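Local coordinates for protein dihydrodipicolinate synthase (Oceanobacillus iheyensis HTE831, PDB 3D0C) that probably condenses pyruvate with aspartate semialdehyde in lysine biosynthesis, as a TIM-barrel lyase of the DapA family, at residues A61-I64 with E65-K68; G233-E236 with K237-V241; P284-P287 with N288-L291; L296-S299 with W300-E304. The protein carries 1 engineered substitution. All coordinates share one frame; numbering follows the deposited sequence.

Interaction 1: A61-I64 with E65-K68; sequences ALTI and EEAK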
loop_
_atom_site.group_PDB
_atom_site.type_symbol
_atom_site.label_atom_id
_atom_site.label_comp_id
_atom_site.label_asym_id
_atom_site.label_seq_id
_atom_site.Cartn_x
_atom_site.Cartn_y
_atom_site.Cartn_z
ATOM N N ALA A 61 -1.653 8.532 6.363
ATOM C CA ALA A 61 -2.894 9.066 6.927
ATOM C C ALA A 61 -2.967 10.574 6.676
ATOM O O ALA A 61 -3.922 11.246 7.097
ATOM C CB ALA A 61 -2.958 8.785 8.420
ATOM N N LEU A 62 -1.946 11.093 5.997
ATOM C CA LEU A 62 -1.850 12.514 5.679
ATOM C C LEU A 62 -2.196 12.771 4.221
ATOM O O LEU A 62 -1.928 11.930 3.356
ATOM C CB LEU A 62 -0.421 13.013 5.924
ATOM C CG LEU A 62 0.232 12.775 7.289
ATOM C CD1 LEU A 62 1.649 13.310 7.263
ATOM C CD2 LEU A 62 -0.579 13.463 8.386
ATOM N N THR A 63 -2.802 13.924 3.948
ATOM C CA THR A 63 -3.116 14.290 2.573
ATOM C C THR A 63 -1.760 14.713 2.021
ATOM O O THR A 63 -0.796 14.845 2.781
ATOM C CB THR A 63 -4.066 15.508 2.479
ATOM O OG1 THR A 63 -3.452 16.636 3.110
ATOM C CG2 THR A 63 -5.407 15.215 3.140
ATOM N N ILE A 64 -1.681 14.921 0.712
ATOM C CA ILE A 64 -0.433 15.344 0.077
ATOM C C ILE A 64 -0.018 16.708 0.635
ATOM O O ILE A 64 1.158 16.953 0.939
ATOM C CB ILE A 64 -0.611 15.432 -1.465
ATOM C CG1 ILE A 64 -0.794 14.028 -2.049
ATOM C CG2 ILE A 64 0.580 16.140 -2.107
ATOM C CD1 ILE A 64 0.372 13.078 -1.796
ATOM N N GLU A 65 -0.992 17.600 0.773
ATOM C CA GLU A 65 -0.723 18.931 1.304
ATOM C C GLU A 65 -0.144 18.866 2.725
ATOM O O GLU A 65 0.824 19.563 3.047
ATOM C CB GLU A 65 -2.012 19.746 1.307
ATOM C CG GLU A 65 -1.881 21.117 1.912
ATOM C CD GLU A 65 -3.229 21.795 2.035
ATOM O OE1 GLU A 65 -4.110 21.225 2.716
ATOM O OE2 GLU A 65 -3.412 22.887 1.454
ATOM N N GLU A 66 -0.745 18.039 3.575
ATOM C CA GLU A 66 -0.264 17.896 4.943
ATOM C C GLU A 66 1.132 17.284 4.973
ATOM O O GLU A 66 1.956 17.666 5.796
ATOM C CB GLU A 66 -1.208 17.014 5.766
ATOM C CG GLU A 66 -2.610 17.555 5.931
ATOM C CD GLU A 66 -3.474 16.618 6.746
ATOM O OE1 GLU A 66 -3.567 15.428 6.376
ATOM O OE2 GLU A 66 -4.055 17.065 7.755
ATOM N N ALA A 67 1.405 16.335 4.085
ATOM C CA ALA A 67 2.722 15.703 4.063
ATOM C C ALA A 67 3.806 16.722 3.721
ATOM O O ALA A 67 4.877 16.734 4.331
ATOM C CB ALA A 67 2.742 14.539 3.064
ATOM N N LYS A 68 3.542 17.587 2.750
ATOM C CA LYS A 68 4.527 18.600 2.401
ATOM C C LYS A 68 4.739 19.526 3.604
ATOM O O LYS A 68 5.871 19.911 3.907
ATOM C CB LYS A 68 4.052 19.416 1.199
ATOM C CG LYS A 68 3.907 18.607 -0.078
ATOM C CD LYS A 68 3.320 19.459 -1.181
ATOM C CE LYS A 68 3.229 18.687 -2.483
ATOM N NZ LYS A 68 2.525 19.481 -3.525
HETATM O O HOH W 1 -4.969 18.684 3.138
#
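The carboxylate of E66 turns back over the start of its own helix and meets T63 with one oxygen. E66 OE1 takes the backbone N of T63 at 3.0 Å, using the anti lone pair, the one facing away from OE2, in a nearly straight bond (168°). About the same oxygen lie T63 CG2, at 3.7 Å from OE1, and L62 CA, at 3.5 Å from OE1. In return T63 OG1 accepts E66 N at 3.1 Å. These two reciprocal bonds make a capping box, with T63 as N-cap. A chi1 of 60° sets OG1 between the backbone N and the carbonyl carbon of T63, where it can reach the first-turn amide of E66; threonine is a good cap for this reason. A water joins OG1 to E65 OE1. The extended chain of K68 runs past I64, its CE 3.7 Å from I64 CG2, so lysine offers carbon to the isoleucine and carries its charge further out. E66 OE1 also forms a salt bridge with R279, serving both cap and arginine. Helix 64-78 thus begins beside helix 92-104, which receives I64 and K68 and supplies E97 to the lysine; T63 packs on S91 of the second subunit.

Interaction 2: G233-E236 with K237-V241; sequences GNQE and KIWDV
N234 and K237 meet at the first turn of helix 235-257, where N234 is the N-cap. Its side-chain OD1 receives K237 N at 2.8 Å, and the donor stands 40° out of the amide plane. With CG anti to the backbone N (chi1 -174°), the short asparagine side chain folds back to this amide, and its OD1 also lies 3.3 Å from K237 CB. Just before it, G233 takes a positive phi, which glycine accommodates readily, as the C' residue of the Schellman motif that ends helix 220-232; two residues thus separate one helix from the next. The tight part is I238, whose CG1 presses to 3.0 Å from N234 O while its N donates to that same oxygen. Its CD1 reaches the Q235 amide, 3.7 Å from NE2, and its branched apolar body is buried against A229 and L230 of helix 220-232 and P201 of helix 196-206. Q235 bends at chi2 and runs alongside W239, their amide and ring planes 58° apart. Q235 OE1 stands 3.1 Å above the ring plane, toward the rim, and although it is 3.3 Å from W239 NE1 the angle is too poor for a hydrogen bond. W239 turns its ring to F202 and, edge-to-face, to W242. The solvent side is looser: Q235, E236 and K237 are exposed, long polar or charged chains suited to water. The chemistry is therefore divided: directed backbone and amide bonds define where the helix starts, apolar contact fixes its inner side, and the charged outer side chains add no salt bridge between the two segments.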
loop_
_atom_site.group_PDB
_atom_site.type_symbol
_atom_site.label_atom_id
_atom_site.label_comp_id
_atom_site.label_asym_id
_atom_site.label_seq_id
_atom_site.Cartn_x
_atom_site.Cartn_y
_atom_site.Cartn_z
ATOM N N GLY A 233 31.304 -3.335 20.023
ATOM C CA GLY A 233 31.459 -4.772 19.877
ATOM C C GLY A 233 31.344 -5.502 21.202
ATOM O O GLY A 233 31.849 -6.611 21.356
ATOM N N ASN A 234 30.691 -4.869 22.168
ATOM C CA ASN A 234 30.481 -5.465 23.481
ATOM C C ASN A 234 29.281 -6.404 23.348
ATOM O O ASN A 234 28.143 -5.993 23.565
ATOM C CB ASN A 234 30.167 -4.365 24.501
ATOM C CG ASN A 234 30.070 -4.890 25.922
ATOM O OD1 ASN A 234 29.392 -5.882 26.186
ATOM N ND2 ASN A 234 30.739 -4.214 26.848
ATOM N N GLN A 235 29.522 -7.659 22.980
ATOM C CA GLN A 235 28.421 -8.602 22.810
ATOM C C GLN A 235 27.487 -8.723 23.997
ATOM O O GLN A 235 26.270 -8.796 23.820
ATOM C CB GLN A 235 28.941 -9.999 22.479
ATOM C CG GLN A 235 29.211 -10.218 20.992
ATOM C CD GLN A 235 28.018 -9.846 20.109
ATOM O OE1 GLN A 235 26.874 -10.155 20.442
ATOM N NE2 GLN A 235 28.288 -9.191 18.975
ATOM N N GLU A 236 28.054 -8.771 25.197
ATOM C CA GLU A 236 27.253 -8.917 26.402
ATOM C C GLU A 236 26.250 -7.779 26.568
ATOM O O GLU A 236 25.073 -8.012 26.858
ATOM C CB GLU A 236 28.164 -9.000 27.626
ATOM C CG GLU A 236 29.087 -10.216 27.636
ATOM C CD GLU A 236 29.921 -10.335 26.364
ATOM O OE1 GLU A 236 30.640 -9.364 26.024
ATOM O OE2 GLU A 236 29.855 -11.399 25.703
ATOM N N LYS A 237 26.718 -6.549 26.387
ATOM C CA LYS A 237 25.847 -5.392 26.518
ATOM C C LYS A 237 24.828 -5.361 25.370
ATOM O O LYS A 237 23.664 -4.998 25.566
ATOM C CB LYS A 237 26.679 -4.106 26.534
ATOM C CG LYS A 237 25.854 -2.851 26.770
ATOM C CD LYS A 237 25.084 -2.933 28.084
ATOM C CE LYS A 237 24.108 -1.774 28.245
ATOM N NZ LYS A 237 24.789 -0.453 28.286
ATOM N N ILE A 238 25.267 -5.748 24.176
ATOM C CA ILE A 238 24.388 -5.771 23.011
ATOM C C ILE A 238 23.148 -6.610 23.313
ATOM O O ILE A 238 22.012 -6.151 23.163
ATOM C CB ILE A 238 25.115 -6.369 21.792
ATOM C CG1 ILE A 238 26.210 -5.411 21.315
ATOM C CG2 ILE A 238 24.116 -6.661 20.685
ATOM C CD1 ILE A 238 27.081 -5.966 20.191
ATOM N N TRP A 239 23.381 -7.845 23.746
ATOM C CA TRP A 239 22.302 -8.765 24.082
ATOM C C TRP A 239 21.458 -8.277 25.261
ATOM O O TRP A 239 20.249 -8.488 25.279
ATOM C CB TRP A 239 22.874 -10.153 24.402
ATOM C CG TRP A 239 23.487 -10.856 23.225
ATOM C CD1 TRP A 239 24.562 -11.703 23.247
ATOM C CD2 TRP A 239 23.048 -10.802 21.859
ATOM N NE1 TRP A 239 24.819 -12.179 21.982
ATOM C CE2 TRP A 239 23.903 -11.645 21.112
ATOM C CE3 TRP A 239 22.012 -10.131 21.196
ATOM C CZ2 TRP A 239 23.760 -11.825 19.732
ATOM C CZ3 TRP A 239 21.869 -10.313 19.828
ATOM C CH2 TRP A 239 22.737 -11.155 19.111
ATOM N N ASP A 240 22.081 -7.643 26.252
ATOM C CA ASP A 240 21.323 -7.145 27.406
ATOM C C ASP A 240 20.358 -6.019 27.001
ATOM O O ASP A 240 19.192 -6.029 27.397
ATOM C CB ASP A 240 22.271 -6.632 28.500
ATOM C CG ASP A 240 22.900 -7.756 29.319
ATOM O OD1 ASP A 240 22.444 -8.922 29.240
ATOM O OD2 ASP A 240 23.862 -7.465 30.057
ATOM N N VAL A 241 20.839 -5.050 26.223
ATOM C CA VAL A 241 19.971 -3.942 25.805
ATOM C C VAL A 241 18.883 -4.479 24.890
ATOM O O VAL A 241 17.726 -4.055 24.965
ATOM C CB VAL A 241 20.742 -2.833 25.046
ATOM C CG1 VAL A 241 19.789 -1.684 24.680
ATOM C CG2 VAL A 241 21.880 -2.310 25.907
#

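Interaction 3: P284-P287 with N288-L291; sequences PLSP and NDRL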
loop_
_atom_site.group_PDB
_atom_site.type_symbol
_atom_site.label_atom_id
_atom_site.label_comp_id
_atom_site.label_asym_id
_atom_site.label_seq_id
_atom_site.Cartn_x
_atom_site.Cartn_y
_atom_site.Cartn_z
ATOM N N PRO A 284 -7.338 3.418 19.407
ATOM C CA PRO A 284 -6.535 3.235 20.623
ATOM C C PRO A 284 -6.231 1.756 20.873
ATOM O O PRO A 284 -6.882 0.884 20.306
ATOM C CB PRO A 284 -7.426 3.833 21.711
ATOM C CG PRO A 284 -8.174 4.912 20.973
ATOM C CD PRO A 284 -8.550 4.210 19.691
ATOM N N LEU A 285 -5.248 1.474 21.725
ATOM C CA LEU A 285 -4.886 0.093 22.037
ATOM C C LEU A 285 -6.059 -0.696 22.613
ATOM O O LEU A 285 -6.989 -0.122 23.189
ATOM C CB LEU A 285 -3.744 0.058 23.056
ATOM C CG LEU A 285 -2.396 0.672 22.687
ATOM C CD1 LEU A 285 -1.465 0.605 23.890
ATOM C CD2 LEU A 285 -1.796 -0.075 21.514
ATOM N N SER A 286 -6.025 -2.015 22.447
ATOM C CA SER A 286 -7.067 -2.857 23.017
ATOM C C SER A 286 -6.797 -2.816 24.521
ATOM O O SER A 286 -5.669 -2.563 24.941
ATOM C CB SER A 286 -6.953 -4.293 22.496
ATOM O OG SER A 286 -5.693 -4.865 22.809
ATOM N N PRO A 287 -7.824 -3.047 25.352
ATOM C CA PRO A 287 -7.584 -3.009 26.801
ATOM C C PRO A 287 -6.381 -3.843 27.253
ATOM O O PRO A 287 -5.529 -3.372 28.015
ATOM C CB PRO A 287 -8.900 -3.527 27.380
ATOM C CG PRO A 287 -9.914 -3.028 26.390
ATOM C CD PRO A 287 -9.245 -3.316 25.055
ATOM N N ASN A 288 -6.322 -5.083 26.783
ATOM C CA ASN A 288 -5.237 -5.984 27.140
ATOM C C ASN A 288 -3.864 -5.494 26.697
ATOM O O ASN A 288 -2.898 -5.613 27.448
ATOM C CB ASN A 288 -5.512 -7.386 26.584
ATOM C CG ASN A 288 -6.627 -8.105 27.340
ATOM O OD1 ASN A 288 -6.622 -8.148 28.572
ATOM N ND2 ASN A 288 -7.579 -8.680 26.606
ATOM N N ASP A 289 -3.762 -4.949 25.487
ATOM C CA ASP A 289 -2.472 -4.446 25.024
ATOM C C ASP A 289 -2.098 -3.201 25.814
ATOM O O ASP A 289 -0.924 -2.927 26.054
ATOM C CB ASP A 289 -2.515 -4.111 23.533
ATOM C CG ASP A 289 -2.518 -5.345 22.659
ATOM O OD1 ASP A 289 -2.235 -6.447 23.179
ATOM O OD2 ASP A 289 -2.788 -5.211 21.448
ATOM N N ARG A 290 -3.105 -2.436 26.216
ATOM C CA ARG A 290 -2.845 -1.231 26.989
ATOM C C ARG A 290 -2.220 -1.649 28.331
ATOM O O ARG A 290 -1.229 -1.073 28.779
ATOM C CB ARG A 290 -4.156 -0.446 27.189
ATOM C CG ARG A 290 -3.990 0.934 27.820
ATOM C CD ARG A 290 -5.280 1.777 27.754
ATOM N NE ARG A 290 -5.626 2.266 26.414
ATOM C CZ ARG A 290 -6.550 1.720 25.627
ATOM N NH1 ARG A 290 -7.227 0.652 26.038
ATOM N NH2 ARG A 290 -6.822 2.254 24.439
ATOM N N LEU A 291 -2.789 -2.673 28.952
ATOM C CA LEU A 291 -2.279 -3.175 30.224
ATOM C C LEU A 291 -0.848 -3.694 30.062
ATOM O O LEU A 291 0.027 -3.420 30.888
ATOM C CB LEU A 291 -3.192 -4.295 30.737
ATOM C CG LEU A 291 -2.794 -5.004 32.034
ATOM C CD1 LEU A 291 -2.587 -3.981 33.149
ATOM C CD2 LEU A 291 -3.878 -6.013 32.405
HETATM O O HOH W 2 -3.908 -2.997 20.409
#
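P284 and R290 touch at the approach to a helix N-cap, with S286 as the capping residue of helix 287-303. P284 places CB at the edge of the R290 guanidinium, in its plane and 3.2 Å from NH2. Next comes L285, whose CB lies 4.0 Å above one face of the same group, offset toward the rim; its carbonyl oxygen is close to both terminal nitrogens, with O 2.7 Å from R290 NH2. The arginine is a good fit here because its long chain, bent at chi3, swings back beside the incoming loop while NE keeps a salt bridge to E266, whose other oxygen accepts L285 N. L285 itself is buried against V262 and I263 of helix 260-270. At S286, chi1 of 59° brings OG round to the helix start, where it accepts D289 N in a weak bond of 3.3 Å. S286 O accepts R290 N at 2.9 Å, a regular helical bond. P287 then opens the helix; having no N-H to give, proline loses nothing in the first turn, and its O accepts L291 N at 3.0 Å. D289 belongs chiefly to the interior: its carboxylate is gripped by K254, H255 and N259, which would favour the charged form. One water bridges the loop and this acid, accepting from S286 N at 3.1 Å and donating to D289 OD2 at 2.7 Å.

Interaction 4: L296-S299 with W300-E304; sequences LLKS and WNTQE
Regular helical bonds carry the backbone here, beginning with W300 N to L296 O at 2.9 Å and nearly straight (170°), and running on to Q303 N and S299 O. One turn apart on this ladder, L296 and W300 pack side chain to side chain. The leucine lies across one face of the indole: its CG stands 3.8 Å from the centroid of the six-membered ring and only 6° off the ring normal, a CH-pi contact, while CD1 reaches W300 CE2 at 3.7 Å. A chi1 of 170° swings L296 CG over the six-membered ring, and the next torsion lays CD1 by CE2 and CD2 by CH2. L297 comes in obliquely, its CD2 3.7 Å from W300 CE3. Such a broad, flat side chain can meet several groups at once, and tryptophan does so here: NE1 donates to D244 O, K222 makes a cation-pi contact, and F219 meets the ring with its plane steeply inclined. T302 OG1 bends back to K298 O at 3.3 Å, from above the carbonyl plane, so that this oxygen accepts both the hydroxyl and T302 N. With L296 packed on P247, F248 and L251 of helix 235-257 and K298, S299 and T302 exposed, this is an amphipathic terminal helix, as in the C-terminal helical region that follows the barrel in the DapA family.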
loop_
_atom_site.group_PDB
_atom_site.type_symbol
_atom_site.label_atom_id
_atom_site.label_comp_id
_atom_site.label_asym_id
_atom_site.label_seq_id
_atom_site.Cartn_x
_atom_site.Cartn_y
_atom_site.Cartn_z
ATOM N N LEU A 296 5.008 -2.965 31.060
ATOM C CA LEU A 296 6.361 -2.866 30.526
ATOM C C LEU A 296 7.011 -1.586 31.029
ATOM O O LEU A 296 8.174 -1.588 31.436
ATOM C CB LEU A 296 6.348 -2.866 28.990
ATOM C CG LEU A 296 7.680 -2.525 28.304
ATOM C CD1 LEU A 296 8.780 -3.459 28.788
ATOM C CD2 LEU A 296 7.514 -2.637 26.794
ATOM N N LEU A 297 6.264 -0.486 31.005
ATOM C CA LEU A 297 6.816 0.773 31.474
ATOM C C LEU A 297 7.115 0.696 32.972
ATOM O O LEU A 297 8.094 1.280 33.446
ATOM C CB LEU A 297 5.853 1.933 31.181
ATOM C CG LEU A 297 5.578 2.242 29.700
ATOM C CD1 LEU A 297 4.919 3.609 29.594
ATOM C CD2 LEU A 297 6.877 2.233 28.897
ATOM N N LYS A 298 6.275 -0.028 33.710
ATOM C CA LYS A 298 6.477 -0.183 35.149
ATOM C C LYS A 298 7.801 -0.904 35.385
ATOM O O LYS A 298 8.611 -0.489 36.217
ATOM C CB LYS A 298 5.335 -0.989 35.767
ATOM C CG LYS A 298 5.441 -1.095 37.282
ATOM C CD LYS A 298 5.495 0.305 37.895
ATOM C CE LYS A 298 6.079 0.291 39.305
ATOM N NZ LYS A 298 6.267 1.677 39.845
ATOM N N SER A 299 8.002 -1.992 34.644
ATOM C CA SER A 299 9.226 -2.780 34.731
ATOM C C SER A 299 10.431 -1.901 34.445
ATOM O O SER A 299 11.391 -1.888 35.216
ATOM C CB SER A 299 9.194 -3.935 33.724
ATOM O OG SER A 299 10.474 -4.540 33.599
ATOM N N TRP A 300 10.380 -1.169 33.332
ATOM C CA TRP A 300 11.478 -0.289 32.957
ATOM C C TRP A 300 11.787 0.739 34.025
ATOM O O TRP A 300 12.938 1.159 34.173
ATOM C CB TRP A 300 11.188 0.406 31.621
ATOM C CG TRP A 300 11.531 -0.432 30.422
ATOM C CD1 TRP A 300 12.410 -1.472 30.376
ATOM C CD2 TRP A 300 11.041 -0.262 29.090
ATOM N NE1 TRP A 300 12.500 -1.965 29.094
ATOM C CE2 TRP A 300 11.670 -1.237 28.283
ATOM C CE3 TRP A 300 10.135 0.623 28.496
ATOM C CZ2 TRP A 300 11.417 -1.354 26.909
ATOM C CZ3 TRP A 300 9.884 0.509 27.128
ATOM C CH2 TRP A 300 10.526 -0.474 26.353
ATOM N N ASN A 301 10.763 1.133 34.778
ATOM C CA ASN A 301 10.946 2.118 35.852
ATOM C C ASN A 301 11.706 1.477 36.995
ATOM O O ASN A 301 12.629 2.061 37.554
ATOM C CB ASN A 301 9.602 2.593 36.393
ATOM C CG ASN A 301 9.750 3.754 37.361
ATOM O OD1 ASN A 301 8.764 4.329 37.808
ATOM N ND2 ASN A 301 10.997 4.111 37.682
ATOM N N THR A 302 11.290 0.255 37.326
ATOM C CA THR A 302 11.884 -0.532 38.419
ATOM C C THR A 302 13.355 -0.810 38.188
ATOM O O THR A 302 14.149 -0.841 39.133
ATOM C CB THR A 302 11.173 -1.921 38.634
ATOM O OG1 THR A 302 9.802 -1.719 39.004
ATOM C CG2 THR A 302 11.853 -2.713 39.740
ATOM N N GLN A 303 13.694 -1.046 36.924
ATOM C CA GLN A 303 15.056 -1.325 36.500
ATOM C C GLN A 303 15.935 -0.122 36.811
ATOM O O GLN A 303 17.043 -0.257 37.346
ATOM C CB GLN A 303 15.089 -1.601 34.989
ATOM C CG GLN A 303 16.503 -1.845 34.443
ATOM C CD GLN A 303 16.542 -1.968 32.929
ATOM O OE1 GLN A 303 15.701 -2.655 32.342
ATOM N NE2 GLN A 303 17.530 -1.311 32.290
ATOM N N GLU A 304 15.440 1.057 36.438
ATOM C CA GLU A 304 16.150 2.310 36.672
ATOM C C GLU A 304 16.289 2.525 38.174
ATOM O O GLU A 304 17.406 2.870 38.627
ATOM C CB GLU A 304 15.396 3.505 36.053
ATOM C CG GLU A 304 15.292 3.478 34.529
ATOM C CD GLU A 304 14.543 4.673 33.941
ATOM O OE1 GLU A 304 14.177 5.608 34.697
ATOM O OE2 GLU A 304 14.316 4.689 32.705
#

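In the fold
Each contact joins adjacent segments, so none closes a long loop, and the four follow in series without nesting or crossing. Interaction 1 comes first, starting a barrel helix after strand 49-50, near the second subunit. Interaction 2 lies on the opposite side of the chain's centre, the two centres about 40 Å apart; it marks the step from helix 220-232 into helix 235-257. Interactions 3 and 4 share helix 287-303, one at its start and one at its end, their nearest atoms about 5 Å apart. The start meets helix 260-270 and the far end of helix 235-257, and the end packs further back on 235-257, tying the final helix to those two, which follow the barrel.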